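Local coordinates for 2-hydroxyisobutyryl-CoA synthetase (Aquincola tertiaricarbonis, PDB 6HDY), which belongs to the ANL superfamily of AMP-binding enzymes, with a large N-terminal part and a smaller C-terminal domain, at residues L415-S420 and A450-V455; P93-T98 and Q335-L340; A75-S80 and E89-V94; S31-P36 and C355-P360. All blocks are in the same frame, centred on the assembly; numbering follows the deposited sequence.

Contact 1 of 4, residues L415-S420 and A450-V455; sequences LRVEPS and AKVELV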
loop_
_atom_site.group_PDB
_atom_site.type_symbol
_atom_site.label_atom_id
_atom_site.label_comp_id
_atom_site.label_asym_id
_atom_site.label_seq_id
_atom_site.Cartn_x
_atom_site.Cartn_y
_atom_site.Cartn_z
ATOM N N LEU A 415 -32.805 9.935 -11.831
ATOM C CA LEU A 415 -31.693 9.031 -12.146
ATOM C C LEU A 415 -30.986 9.444 -13.426
ATOM O O LEU A 415 -31.642 9.868 -14.375
ATOM C CB LEU A 415 -32.172 7.568 -12.261
ATOM C CG LEU A 415 -32.859 6.907 -11.042
ATOM C CD1 LEU A 415 -33.353 5.499 -11.397
ATOM C CD2 LEU A 415 -31.895 6.818 -9.816
ATOM N N ARG A 416 -29.644 9.369 -13.428
ATOM C CA ARG A 416 -28.781 9.613 -14.585
ATOM C C ARG A 416 -28.236 8.220 -14.854
ATOM O O ARG A 416 -27.493 7.690 -14.026
ATOM C CB ARG A 416 -27.635 10.611 -14.291
ATOM C CG ARG A 416 -28.099 12.035 -13.909
ATOM C CD ARG A 416 -26.952 13.032 -14.032
ATOM N NE ARG A 416 -26.907 13.587 -15.387
ATOM C CZ ARG A 416 -25.851 14.159 -15.963
ATOM N NH1 ARG A 416 -24.698 14.259 -15.308
ATOM N NH2 ARG A 416 -25.936 14.621 -17.207
ATOM N N VAL A 417 -28.704 7.573 -15.940
ATOM C CA VAL A 417 -28.341 6.187 -16.236
ATOM C C VAL A 417 -27.571 6.036 -17.558
ATOM O O VAL A 417 -27.950 6.607 -18.586
ATOM C CB VAL A 417 -29.597 5.262 -16.184
ATOM C CG1 VAL A 417 -29.254 3.814 -16.509
ATOM C CG2 VAL A 417 -30.303 5.350 -14.830
ATOM N N GLU A 418 -26.496 5.253 -17.516
ATOM C CA GLU A 418 -25.725 4.931 -18.703
ATOM C C GLU A 418 -26.369 3.744 -19.435
ATOM O O GLU A 418 -26.622 2.714 -18.804
ATOM C CB GLU A 418 -24.283 4.528 -18.331
ATOM C CG GLU A 418 -23.230 5.583 -18.606
ATOM C CD GLU A 418 -21.811 5.146 -18.312
ATOM O OE1 GLU A 418 -21.454 3.999 -18.670
ATOM O OE2 GLU A 418 -21.029 5.980 -17.799
ATOM N N PRO A 419 -26.614 3.845 -20.762
ATOM C CA PRO A 419 -27.011 2.644 -21.530
ATOM C C PRO A 419 -25.717 1.907 -21.956
ATOM O O PRO A 419 -24.624 2.483 -21.883
ATOM C CB PRO A 419 -27.670 3.243 -22.766
ATOM C CG PRO A 419 -26.890 4.526 -22.997
ATOM C CD PRO A 419 -26.391 5.008 -21.654
ATOM N N SER A 420 -25.827 0.669 -22.454
ATOM C CA SER A 420 -24.652 -0.050 -22.960
ATOM C C SER A 420 -24.250 0.513 -24.339
ATOM O O SER A 420 -25.076 1.149 -25.020
ATOM C CB SER A 420 -24.929 -1.546 -23.063
ATOM O OG SER A 420 -25.969 -1.818 -23.985
ATOM N N ALA A 450 -40.015 7.436 -11.249
ATOM C CA ALA A 450 -38.597 7.566 -11.521
ATOM C C ALA A 450 -38.345 8.221 -12.871
ATOM O O ALA A 450 -38.702 7.656 -13.903
ATOM C CB ALA A 450 -37.921 6.206 -11.447
ATOM N N LYS A 451 -37.778 9.437 -12.854
ATOM C CA LYS A 451 -37.368 10.175 -14.044
ATOM C C LYS A 451 -35.925 9.736 -14.388
ATOM O O LYS A 451 -35.041 9.804 -13.527
ATOM C CB LYS A 451 -37.414 11.683 -13.796
ATOM C CG LYS A 451 -38.781 12.307 -14.013
ATOM C CD LYS A 451 -38.736 13.820 -13.809
ATOM C CE LYS A 451 -39.991 14.502 -14.310
ATOM N NZ LYS A 451 -39.984 15.952 -14.003
ATOM N N VAL A 452 -35.702 9.256 -15.628
ATOM C CA VAL A 452 -34.396 8.806 -16.107
ATOM C C VAL A 452 -33.853 9.742 -17.189
ATOM O O VAL A 452 -34.528 10.009 -18.174
ATOM C CB VAL A 452 -34.409 7.328 -16.601
ATOM C CG1 VAL A 452 -33.022 6.879 -17.082
ATOM C CG2 VAL A 452 -34.932 6.374 -15.530
ATOM N N GLU A 453 -32.627 10.213 -17.011
ATOM C CA GLU A 453 -31.906 10.972 -18.024
ATOM C C GLU A 453 -30.766 10.031 -18.465
ATOM O O GLU A 453 -30.054 9.510 -17.600
ATOM C CB GLU A 453 -31.310 12.277 -17.450
ATOM C CG GLU A 453 -30.638 13.134 -18.520
ATOM C CD GLU A 453 -29.525 14.074 -18.089
ATOM O OE1 GLU A 453 -29.090 14.896 -18.928
ATOM O OE2 GLU A 453 -29.065 13.977 -16.930
ATOM N N LEU A 454 -30.618 9.778 -19.780
ATOM C CA LEU A 454 -29.508 8.944 -20.238
ATOM C C LEU A 454 -28.285 9.811 -20.427
ATOM O O LEU A 454 -28.391 10.953 -20.902
ATOM C CB LEU A 454 -29.786 8.226 -21.579
ATOM C CG LEU A 454 -30.822 7.102 -21.627
ATOM C CD1 LEU A 454 -30.956 6.578 -23.039
ATOM C CD2 LEU A 454 -30.478 5.968 -20.669
ATOM N N VAL A 455 -27.116 9.260 -20.074
ATOM C CA VAL A 455 -25.822 9.895 -20.296
ATOM C C VAL A 455 -25.042 9.003 -21.285
ATOM O O VAL A 455 -25.408 7.842 -21.488
ATOM C CB VAL A 455 -25.014 10.214 -19.005
ATOM C CG1 VAL A 455 -25.703 11.286 -18.161
ATOM C CG2 VAL A 455 -24.705 8.956 -18.186
#
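L415, R416 and V417 pair in parallel register with V452, E453 and L454, the strand axes 4.7 Å apart and their directions diverging by 45°, a marked twist. The backbone bonds alternate as parallel pairing requires: L415 N donates to K451 O, E453 N to L415 O at 2.8 Å, V417 N to E453 O, and V455 N to V417 O at 3.2 Å, this last donor standing above the carbonyl plane. On one face R416 and E453 run side by side. R416 NE reaches E453 OE2 at 2.7 Å, on the syn side of the carboxylate and close to the guanidinium plane, in a salt bridge that a weak bond from NH2 supplements. A bend at chi3 (89°) places NE beside E453 OE2; V455 CG1 lies over one guanidinium face, 3.5 Å from R416 NH2. On the other face, V417 CG2 meets V452 CG1 at 3.8 Å, and L454 CD2 comes 3.3 Å from V417 O. Helix 428-446 packs on L454 through F434 and R435, while helix 474-486 touches E453. Since helix 428-446 lies in the chain between two adjacent parallel strands, this is a beta-alpha-beta crossover, placing 450-454 at the edge of the C-terminal domain's mixed sheet.

Contact 2 of 4, residues P93-T98 and Q335-L340; sequences PVVKKT and QPMIRL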
loop_
_atom_site.group_PDB
_atom_site.type_symbol
_atom_site.label_atom_id
_atom_site.label_comp_id
_atom_site.label_asym_id
_atom_site.label_seq_id
_atom_site.Cartn_x
_atom_site.Cartn_y
_atom_site.Cartn_z
ATOM N N PRO A 93 -24.179 0.481 27.289
ATOM C CA PRO A 93 -24.492 1.491 26.260
ATOM C C PRO A 93 -23.672 1.270 24.989
ATOM O O PRO A 93 -22.501 0.871 25.072
ATOM C CB PRO A 93 -24.114 2.809 26.942
ATOM C CG PRO A 93 -23.026 2.435 27.892
ATOM C CD PRO A 93 -23.400 1.072 28.404
ATOM N N VAL A 94 -24.281 1.511 23.821
ATOM C CA VAL A 94 -23.561 1.382 22.557
ATOM C C VAL A 94 -22.545 2.518 22.382
ATOM O O VAL A 94 -22.771 3.647 22.829
ATOM C CB VAL A 94 -24.467 1.264 21.301
ATOM C CG1 VAL A 94 -25.275 -0.017 21.320
ATOM C CG2 VAL A 94 -25.368 2.493 21.121
ATOM N N VAL A 95 -21.445 2.217 21.707
ATOM C CA VAL A 95 -20.433 3.208 21.362
ATOM C C VAL A 95 -20.810 3.739 19.981
ATOM O O VAL A 95 -21.158 2.957 19.109
ATOM C CB VAL A 95 -19.015 2.594 21.341
ATOM C CG1 VAL A 95 -17.982 3.621 20.844
ATOM C CG2 VAL A 95 -18.639 2.040 22.717
ATOM N N LYS A 96 -20.768 5.054 19.804
ATOM C CA LYS A 96 -21.000 5.724 18.524
ATOM C C LYS A 96 -19.638 6.192 17.968
ATOM O O LYS A 96 -18.711 6.439 18.742
ATOM C CB LYS A 96 -21.945 6.924 18.710
ATOM C CG LYS A 96 -23.402 6.543 18.978
ATOM C CD LYS A 96 -24.230 7.764 19.360
ATOM C CE LYS A 96 -25.709 7.474 19.468
ATOM N NZ LYS A 96 -26.468 8.647 19.993
ATOM N N LYS A 97 -19.518 6.322 16.635
ATOM C CA LYS A 97 -18.292 6.822 15.986
ATOM C C LYS A 97 -17.966 8.267 16.464
ATOM O O LYS A 97 -16.796 8.604 16.664
ATOM C CB LYS A 97 -18.411 6.743 14.461
ATOM C CG LYS A 97 -17.746 5.502 13.858
ATOM C CD LYS A 97 -18.750 4.483 13.346
ATOM C CE LYS A 97 -19.174 4.734 11.927
ATOM N NZ LYS A 97 -20.638 4.510 11.757
ATOM N N THR A 98 -19.008 9.071 16.748
ATOM C CA THR A 98 -18.858 10.423 17.293
ATOM C C THR A 98 -18.193 10.376 18.693
ATOM O O THR A 98 -17.455 11.307 19.031
ATOM C CB THR A 98 -20.215 11.152 17.361
ATOM O OG1 THR A 98 -21.070 10.468 18.274
ATOM C CG2 THR A 98 -20.902 11.257 16.007
ATOM N N GLN A 335 -7.416 -0.601 21.409
ATOM C CA GLN A 335 -8.665 0.021 20.930
ATOM C C GLN A 335 -9.825 -0.989 20.863
ATOM O O GLN A 335 -10.470 -1.098 19.821
ATOM C CB GLN A 335 -8.455 0.772 19.599
ATOM C CG GLN A 335 -7.504 1.984 19.764
ATOM C CD GLN A 335 -7.378 2.782 18.476
ATOM O OE1 GLN A 335 -7.168 2.231 17.395
ATOM N NE2 GLN A 335 -7.479 4.103 18.568
ATOM N N PRO A 336 -10.095 -1.801 21.940
ATOM C CA PRO A 336 -11.193 -2.781 21.827
ATOM C C PRO A 336 -12.541 -2.079 21.727
ATOM O O PRO A 336 -12.793 -1.106 22.433
ATOM C CB PRO A 336 -11.055 -3.640 23.090
ATOM C CG PRO A 336 -10.386 -2.761 24.079
ATOM C CD PRO A 336 -9.479 -1.840 23.289
ATOM N N MET A 337 -13.358 -2.533 20.809
ATOM C CA MET A 337 -14.688 -1.980 20.576
ATOM C C MET A 337 -15.717 -2.837 21.285
ATOM O O MET A 337 -15.798 -4.041 21.027
ATOM C CB MET A 337 -15.018 -1.923 19.075
ATOM C CG MET A 337 -14.212 -0.933 18.257
ATOM S SD MET A 337 -14.251 0.815 18.705
ATOM C CE MET A 337 -15.785 1.048 19.194
ATOM N N ILE A 338 -16.458 -2.232 22.221
ATOM C CA ILE A 338 -17.477 -2.946 22.989
ATOM C C ILE A 338 -18.830 -2.330 22.691
ATOM O O ILE A 338 -19.152 -1.236 23.157
ATOM C CB ILE A 338 -17.169 -3.060 24.517
ATOM C CG1 ILE A 338 -15.738 -3.593 24.758
ATOM C CG2 ILE A 338 -18.210 -3.952 25.208
ATOM C CD1 ILE A 338 -15.230 -3.391 26.123
ATOM N N ARG A 339 -19.614 -3.057 21.910
ATOM C CA ARG A 339 -20.943 -2.666 21.467
ATOM C C ARG A 339 -20.877 -1.405 20.612
ATOM O O ARG A 339 -21.565 -0.426 20.879
ATOM C CB ARG A 339 -21.957 -2.589 22.644
ATOM C CG ARG A 339 -22.480 -3.965 22.963
ATOM C CD ARG A 339 -23.463 -4.071 24.105
ATOM N NE ARG A 339 -24.586 -3.138 24.043
ATOM C CZ ARG A 339 -25.729 -3.347 23.399
ATOM N NH1 ARG A 339 -25.902 -4.446 22.674
ATOM N NH2 ARG A 339 -26.698 -2.448 23.453
ATOM N N LEU A 340 -20.045 -1.433 19.566
ATOM C CA LEU A 340 -19.996 -0.313 18.618
ATOM C C LEU A 340 -21.183 -0.416 17.656
ATOM O O LEU A 340 -21.419 -1.469 17.048
ATOM C CB LEU A 340 -18.663 -0.222 17.839
ATOM C CG LEU A 340 -18.539 0.814 16.682
ATOM C CD1 LEU A 340 -18.514 2.256 17.210
ATOM C CD2 LEU A 340 -17.293 0.542 15.828
HETATM O O HOH W 1 -19.865 0.125 25.414
#
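V95 is the residue of 93-98 that sits deepest against 335-340, and its two methyls divide the work. CG1, anti to the backbone N (chi1 175°), meets M337 CE at 3.8 Å and L340 CD1 at 3.9 Å; CG2 touches I338 O at 3.3 Å. The M337 chain is bent at chi2 and chi3, bringing its terminal methyl across V95 at about a right angle. L340 also turns CD1 to V95 O, 3.3 Å away. The neighbouring V94 uses CG1, which lies over one face of the R339 guanidinium, 3.5 Å from NH2. A bend at chi3 (50°) places R339 NE, which donates to V92 O; NH1 forms a salt bridge with E307, and NH2 bonds M314 O. One direct backbone bond crosses, V95 N to R339 O at 2.8 Å. A water donates to both P93 O and I338 O. R339 (phi 63°) and L340 both face Y327, a G1 beta bulge. The K97 side chain lies about 5 Å (nearest atoms) from the bound 8LQ. The lead into helix 97-106 thus lies beside the start of strand 340-347, with L100 of that helix against V95, M337 and L340, while I338 touches helices 43-64 and 66-74.

Contact 3 of 4, residues A75-S80 and E89-V94; sequences AGFQPS and EARVPV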
loop_
_atom_site.group_PDB
_atom_site.type_symbol
_atom_site.label_atom_id
_atom_site.label_comp_id
_atom_site.label_asym_id
_atom_site.label_seq_id
_atom_site.Cartn_x
_atom_site.Cartn_y
_atom_site.Cartn_z
ATOM N N ALA A 75 -23.937 5.313 32.282
ATOM C CA ALA A 75 -25.103 4.474 31.962
ATOM C C ALA A 75 -25.516 3.514 33.096
ATOM O O ALA A 75 -26.452 2.722 32.928
ATOM C CB ALA A 75 -24.861 3.698 30.679
ATOM N N GLY A 76 -24.827 3.614 34.234
ATOM C CA GLY A 76 -25.074 2.799 35.423
ATOM C C GLY A 76 -24.674 1.346 35.263
ATOM O O GLY A 76 -25.385 0.455 35.730
ATOM N N PHE A 77 -23.529 1.099 34.619
ATOM C CA PHE A 77 -23.031 -0.249 34.375
ATOM C C PHE A 77 -21.631 -0.512 34.962
ATOM O O PHE A 77 -20.713 0.303 34.830
ATOM C CB PHE A 77 -23.085 -0.603 32.869
ATOM C CG PHE A 77 -22.499 -1.957 32.543
ATOM C CD1 PHE A 77 -23.178 -3.126 32.880
ATOM C CD2 PHE A 77 -21.236 -2.068 31.966
ATOM C CE1 PHE A 77 -22.618 -4.380 32.614
ATOM C CE2 PHE A 77 -20.675 -3.321 31.704
ATOM C CZ PHE A 77 -21.363 -4.468 32.041
ATOM N N GLN A 78 -21.491 -1.704 35.551
ATOM C CA GLN A 78 -20.293 -2.272 36.167
ATOM C C GLN A 78 -20.127 -3.694 35.554
ATOM O O GLN A 78 -21.134 -4.402 35.464
ATOM C CB GLN A 78 -20.554 -2.373 37.680
ATOM C CG GLN A 78 -19.387 -2.860 38.488
ATOM C CD GLN A 78 -19.556 -2.465 39.910
ATOM O OE1 GLN A 78 -19.577 -1.279 40.240
ATOM N NE2 GLN A 78 -19.666 -3.449 40.779
ATOM N N PRO A 79 -18.904 -4.154 35.162
ATOM C CA PRO A 79 -18.778 -5.494 34.527
ATOM C C PRO A 79 -19.353 -6.702 35.307
ATOM O O PRO A 79 -19.729 -7.712 34.696
ATOM C CB PRO A 79 -17.275 -5.642 34.280
ATOM C CG PRO A 79 -16.746 -4.230 34.249
ATOM C CD PRO A 79 -17.602 -3.446 35.195
ATOM N N SER A 80 -19.491 -6.579 36.628
ATOM C CA SER A 80 -20.056 -7.635 37.463
ATOM C C SER A 80 -21.564 -7.845 37.222
ATOM O O SER A 80 -22.112 -8.854 37.676
ATOM C CB SER A 80 -19.812 -7.332 38.932
ATOM O OG SER A 80 -20.541 -6.188 39.343
ATOM N N GLU A 89 -27.037 -6.535 26.198
ATOM C CA GLU A 89 -27.796 -5.674 25.278
ATOM C C GLU A 89 -28.545 -4.537 25.953
ATOM O O GLU A 89 -28.672 -3.454 25.373
ATOM C CB GLU A 89 -28.749 -6.489 24.391
ATOM C CG GLU A 89 -29.842 -7.227 25.144
ATOM C CD GLU A 89 -30.600 -8.278 24.359
ATOM O OE1 GLU A 89 -30.581 -8.234 23.107
ATOM O OE2 GLU A 89 -31.242 -9.134 25.005
ATOM N N ALA A 90 -29.042 -4.789 27.165
ATOM C CA ALA A 90 -29.855 -3.848 27.924
ATOM C C ALA A 90 -29.066 -2.871 28.787
ATOM O O ALA A 90 -29.442 -1.697 28.858
ATOM C CB ALA A 90 -30.867 -4.609 28.775
ATOM N N ARG A 91 -27.989 -3.344 29.449
ATOM C CA ARG A 91 -27.209 -2.528 30.383
ATOM C C ARG A 91 -26.035 -1.786 29.768
ATOM O O ARG A 91 -25.737 -0.667 30.198
ATOM C CB ARG A 91 -26.719 -3.363 31.585
ATOM C CG ARG A 91 -27.807 -4.096 32.344
ATOM C CD ARG A 91 -27.206 -5.016 33.391
ATOM N NE ARG A 91 -28.240 -5.698 34.170
ATOM C CZ ARG A 91 -28.819 -5.200 35.257
ATOM N NH1 ARG A 91 -29.752 -5.894 35.895
ATOM N NH2 ARG A 91 -28.467 -4.004 35.719
ATOM N N VAL A 92 -25.345 -2.419 28.801
ATOM C CA VAL A 92 -24.159 -1.844 28.169
ATOM C C VAL A 92 -24.548 -0.814 27.094
ATOM O O VAL A 92 -25.171 -1.176 26.089
ATOM C CB VAL A 92 -23.163 -2.921 27.652
ATOM C CG1 VAL A 92 -21.872 -2.294 27.127
ATOM C CG2 VAL A 92 -22.857 -3.959 28.723
ATOM N N PRO A 93 -24.179 0.481 27.289
ATOM C CA PRO A 93 -24.492 1.491 26.260
ATOM C C PRO A 93 -23.672 1.270 24.989
ATOM O O PRO A 93 -22.501 0.871 25.072
ATOM C CB PRO A 93 -24.114 2.809 26.942
ATOM C CG PRO A 93 -23.026 2.435 27.892
ATOM C CD PRO A 93 -23.400 1.072 28.404
ATOM N N VAL A 94 -24.281 1.511 23.821
ATOM C CA VAL A 94 -23.561 1.382 22.557
ATOM C C VAL A 94 -22.545 2.518 22.382
ATOM O O VAL A 94 -22.771 3.647 22.829
ATOM C CB VAL A 94 -24.467 1.264 21.301
ATOM C CG1 VAL A 94 -25.275 -0.017 21.320
ATOM C CG2 VAL A 94 -25.368 2.493 21.121
HETATM O O HOH W 2 -26.507 -1.968 34.736
#
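A Schellman motif ends helix 66-74 at G76, whose positive phi (70°) turns the chain so that A75 and F77, its neighbours in sequence, pack against R91, V92 and P93 where helix 85-91 ends. F77 carries most of the packing. With CG anti to the backbone N (chi1 176°), its ring receives V92 CG2 over one face, 3.8 Å from the centroid and 15° off the normal: a CH-pi contact displaced toward the rim, with F77 CZ and CE2 as the ring atoms nearest to the methyl. R91 CB approaches F77 CD1 obliquely at 3.8 Å, and the two side chains cross at about a right angle. Separately, A75 CB rests on the pyrrolidine ring, 3.6 Å from P93 CG. No direct hydrogen bond joins the segments. Instead a water donates to G76 O at 2.8 Å and accepts from R91 NH2 at 3.0 Å; it lies in the guanidinium plane, while R91 NE is salt-bridged to D87. W72 of helix 66-74 meets F77 edge-to-face and also touches V92 and P93, bridging this loop and the residues after helix 85-91. The loop after helix 66-74 packs back on the C-terminal end of helix 85-91, closing a compact helix-loop-helix unit.

Contact 4 of 4, residues S31-P36 and C355-P360; sequences SRYWFP and CGRTYP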
loop_
_atom_site.group_PDB
_atom_site.type_symbol
_atom_site.label_atom_id
_atom_site.label_comp_id
_atom_site.label_asym_id
_atom_site.label_seq_id
_atom_site.Cartn_x
_atom_site.Cartn_y
_atom_site.Cartn_z
ATOM N N SER A 31 -9.717 -30.824 5.457
ATOM C CA SER A 31 -10.670 -30.120 6.328
ATOM C C SER A 31 -11.303 -28.892 5.661
ATOM O O SER A 31 -10.599 -28.070 5.036
ATOM C CB SER A 31 -9.987 -29.689 7.629
ATOM O OG SER A 31 -10.915 -29.227 8.600
ATOM N N ARG A 32 -12.637 -28.752 5.834
ATOM C CA ARG A 32 -13.398 -27.599 5.352
ATOM C C ARG A 32 -13.189 -26.383 6.305
ATOM O O ARG A 32 -13.236 -25.205 5.872
ATOM C CB ARG A 32 -14.885 -27.960 5.296
ATOM C CG ARG A 32 -15.785 -26.803 4.877
ATOM C CD ARG A 32 -17.238 -27.218 4.873
ATOM N NE ARG A 32 -17.455 -28.276 3.891
ATOM C CZ ARG A 32 -18.566 -28.989 3.784
ATOM N NH1 ARG A 32 -18.670 -29.930 2.854
ATOM N NH2 ARG A 32 -19.579 -28.782 4.622
ATOM N N TYR A 33 -12.986 -26.697 7.604
ATOM C CA TYR A 33 -12.875 -25.721 8.684
ATOM C C TYR A 33 -11.450 -25.565 9.203
ATOM O O TYR A 33 -10.723 -26.554 9.335
ATOM C CB TYR A 33 -13.810 -26.106 9.849
ATOM C CG TYR A 33 -15.106 -26.753 9.406
ATOM C CD1 TYR A 33 -16.171 -25.985 8.940
ATOM C CD2 TYR A 33 -15.272 -28.134 9.458
ATOM C CE1 TYR A 33 -17.360 -26.575 8.519
ATOM C CE2 TYR A 33 -16.469 -28.734 9.066
ATOM C CZ TYR A 33 -17.509 -27.951 8.596
ATOM O OH TYR A 33 -18.686 -28.537 8.206
ATOM N N TRP A 34 -11.060 -24.310 9.496
ATOM C CA TRP A 34 -9.774 -23.961 10.084
ATOM C C TRP A 34 -9.838 -24.409 11.541
ATOM O O TRP A 34 -8.927 -25.099 12.005
ATOM C CB TRP A 34 -9.503 -22.448 9.959
ATOM C CG TRP A 34 -8.203 -21.994 10.568
ATOM C CD1 TRP A 34 -7.967 -21.717 11.882
ATOM C CD2 TRP A 34 -7.000 -21.650 9.864
ATOM N NE1 TRP A 34 -6.671 -21.278 12.050
ATOM C CE2 TRP A 34 -6.057 -21.222 10.827
ATOM C CE3 TRP A 34 -6.632 -21.635 8.505
ATOM C CZ2 TRP A 34 -4.769 -20.799 10.479
ATOM C CZ3 TRP A 34 -5.346 -21.243 8.167
ATOM C CH2 TRP A 34 -4.427 -20.844 9.149
ATOM N N PHE A 35 -10.937 -24.051 12.245
ATOM C CA PHE A 35 -11.165 -24.484 13.623
ATOM C C PHE A 35 -12.484 -25.269 13.693
ATOM O O PHE A 35 -13.537 -24.667 13.907
ATOM C CB PHE A 35 -11.127 -23.314 14.618
ATOM C CG PHE A 35 -9.757 -22.724 14.883
ATOM C CD1 PHE A 35 -8.641 -23.544 15.027
ATOM C CD2 PHE A 35 -9.594 -21.349 15.042
ATOM C CE1 PHE A 35 -7.391 -23.004 15.334
ATOM C CE2 PHE A 35 -8.342 -20.806 15.330
ATOM C CZ PHE A 35 -7.245 -21.635 15.471
ATOM N N PRO A 36 -12.449 -26.617 13.488
ATOM C CA PRO A 36 -13.698 -27.400 13.517
ATOM C C PRO A 36 -14.603 -27.152 14.728
ATOM O O PRO A 36 -15.803 -26.961 14.529
ATOM C CB PRO A 36 -13.211 -28.860 13.450
ATOM C CG PRO A 36 -11.875 -28.775 12.751
ATOM C CD PRO A 36 -11.275 -27.475 13.197
ATOM N N CYS A 355 -22.495 -25.016 4.716
ATOM C CA CYS A 355 -21.134 -25.361 5.135
ATOM C C CYS A 355 -21.127 -26.148 6.458
ATOM O O CYS A 355 -20.153 -26.836 6.749
ATOM C CB CYS A 355 -20.226 -24.132 5.194
ATOM S SG CYS A 355 -20.666 -22.926 6.472
ATOM N N GLY A 356 -22.230 -26.078 7.209
ATOM C CA GLY A 356 -22.354 -26.755 8.496
ATOM C C GLY A 356 -21.826 -25.960 9.682
ATOM O O GLY A 356 -21.725 -26.495 10.789
ATOM N N ARG A 357 -21.474 -24.680 9.466
ATOM C CA ARG A 357 -21.038 -23.797 10.549
ATOM C C ARG A 357 -22.287 -23.340 11.311
ATOM O O ARG A 357 -23.296 -22.944 10.700
ATOM C CB ARG A 357 -20.201 -22.617 10.024
ATOM C CG ARG A 357 -18.766 -23.029 9.655
ATOM C CD ARG A 357 -18.001 -21.923 8.952
ATOM N NE ARG A 357 -16.635 -22.324 8.611
ATOM C CZ ARG A 357 -16.258 -22.855 7.450
ATOM N NH1 ARG A 357 -14.994 -23.155 7.235
ATOM N NH2 ARG A 357 -17.149 -23.090 6.496
ATOM N N THR A 358 -22.243 -23.458 12.642
ATOM C CA THR A 358 -23.377 -23.138 13.522
ATOM C C THR A 358 -23.411 -21.648 13.936
ATOM O O THR A 358 -23.446 -21.330 15.128
ATOM C CB THR A 358 -23.306 -24.054 14.734
ATOM O OG1 THR A 358 -22.001 -23.911 15.267
ATOM C CG2 THR A 358 -23.585 -25.531 14.401
ATOM N N TYR A 359 -23.414 -20.741 12.946
ATOM C CA TYR A 359 -23.399 -19.293 13.153
ATOM C C TYR A 359 -24.679 -18.623 12.636
ATOM O O TYR A 359 -25.210 -19.088 11.614
ATOM C CB TYR A 359 -22.232 -18.658 12.347
ATOM C CG TYR A 359 -20.823 -18.923 12.836
ATOM C CD1 TYR A 359 -20.479 -18.738 14.174
ATOM C CD2 TYR A 359 -19.807 -19.245 11.943
ATOM C CE1 TYR A 359 -19.166 -18.910 14.614
ATOM C CE2 TYR A 359 -18.497 -19.448 12.377
ATOM C CZ TYR A 359 -18.187 -19.297 13.717
ATOM O OH TYR A 359 -16.905 -19.530 14.148
ATOM N N PRO A 360 -25.084 -17.441 13.204
ATOM C CA PRO A 360 -26.185 -16.667 12.598
ATOM C C PRO A 360 -25.690 -16.147 11.245
ATOM O O PRO A 360 -24.472 -16.059 11.011
ATOM C CB PRO A 360 -26.389 -15.496 13.570
ATOM C CG PRO A 360 -25.703 -15.910 14.831
ATOM C CD PRO A 360 -24.540 -16.731 14.375
HETATM O O HOH W 3 -12.512 -22.018 8.065
#
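C355 O is gripped by two side chains of the other loop, Y33 and R32. The hydroxyl Y33 OH donates at 2.7 Å and lies in the carbonyl plane, whereas R32 NH2, at 2.9 Å, stands above that plane although the oxygen lies in the plane of the R32 guanidinium. The two donors therefore approach one oxygen from distinct directions. G356, at positive phi (87°) and without a side chain, lets Y33 OH reach C355 O. A return bond runs from R357 NH1 to R32 O, 3.0 Å and weak, so each loop offers a carbonyl oxygen to the other. The same NH1 donates to a water that also accepts from W34 N. Further out, the R357 guanidinium is fixed from several sides: NE forms a salt bridge with E39 of helix 36-40, and NH2 donates to C355 SG at 3.5 Å, in the guanidinium plane. R32 NE and R357 NH2 are 5.8 Å apart, like charges whose repulsion E39 would be expected to temper.

The Y33 ring presents its edge to a guanidinium face, Y33 CD1 lying above the centre of the R357 guanidinium, 3.5 Å from R357 CZ, with the two planes 71° apart. The two side chains run alongside each other with opposite headings. L298 of strand 297-299 lies against C355 and R357, and Y33 itself touches E39 and T40. With no regular strand or helix pairing across it, this is a loop-to-loop junction built from side-chain bonds to backbone carbonyls, joining the lead into helix 36-40 to the connection between strands 340-347 and 361-362.

Overall arrangement
From the N terminus, contact 4 opens first, at 31-36, and closes at 355-360, making a long loop that encloses two others and joining the lead into helix 36-40 to the connection between strands 340-347 and 361-362. Within it, contact 3 closes a short loop that carries helix 85-91. Contact 2 begins where contact 3 ends, the two sharing P93 and V94, and closes at 335-340. They also touch directly, their centres 12 Å apart. Thus the helices 66-74 and 85-91 are tied to the antiparallel sheet. Contact 1 follows in series, in the C-terminal domain, its centre about 40 Å from that of contact 2 and across the chain's centre from it.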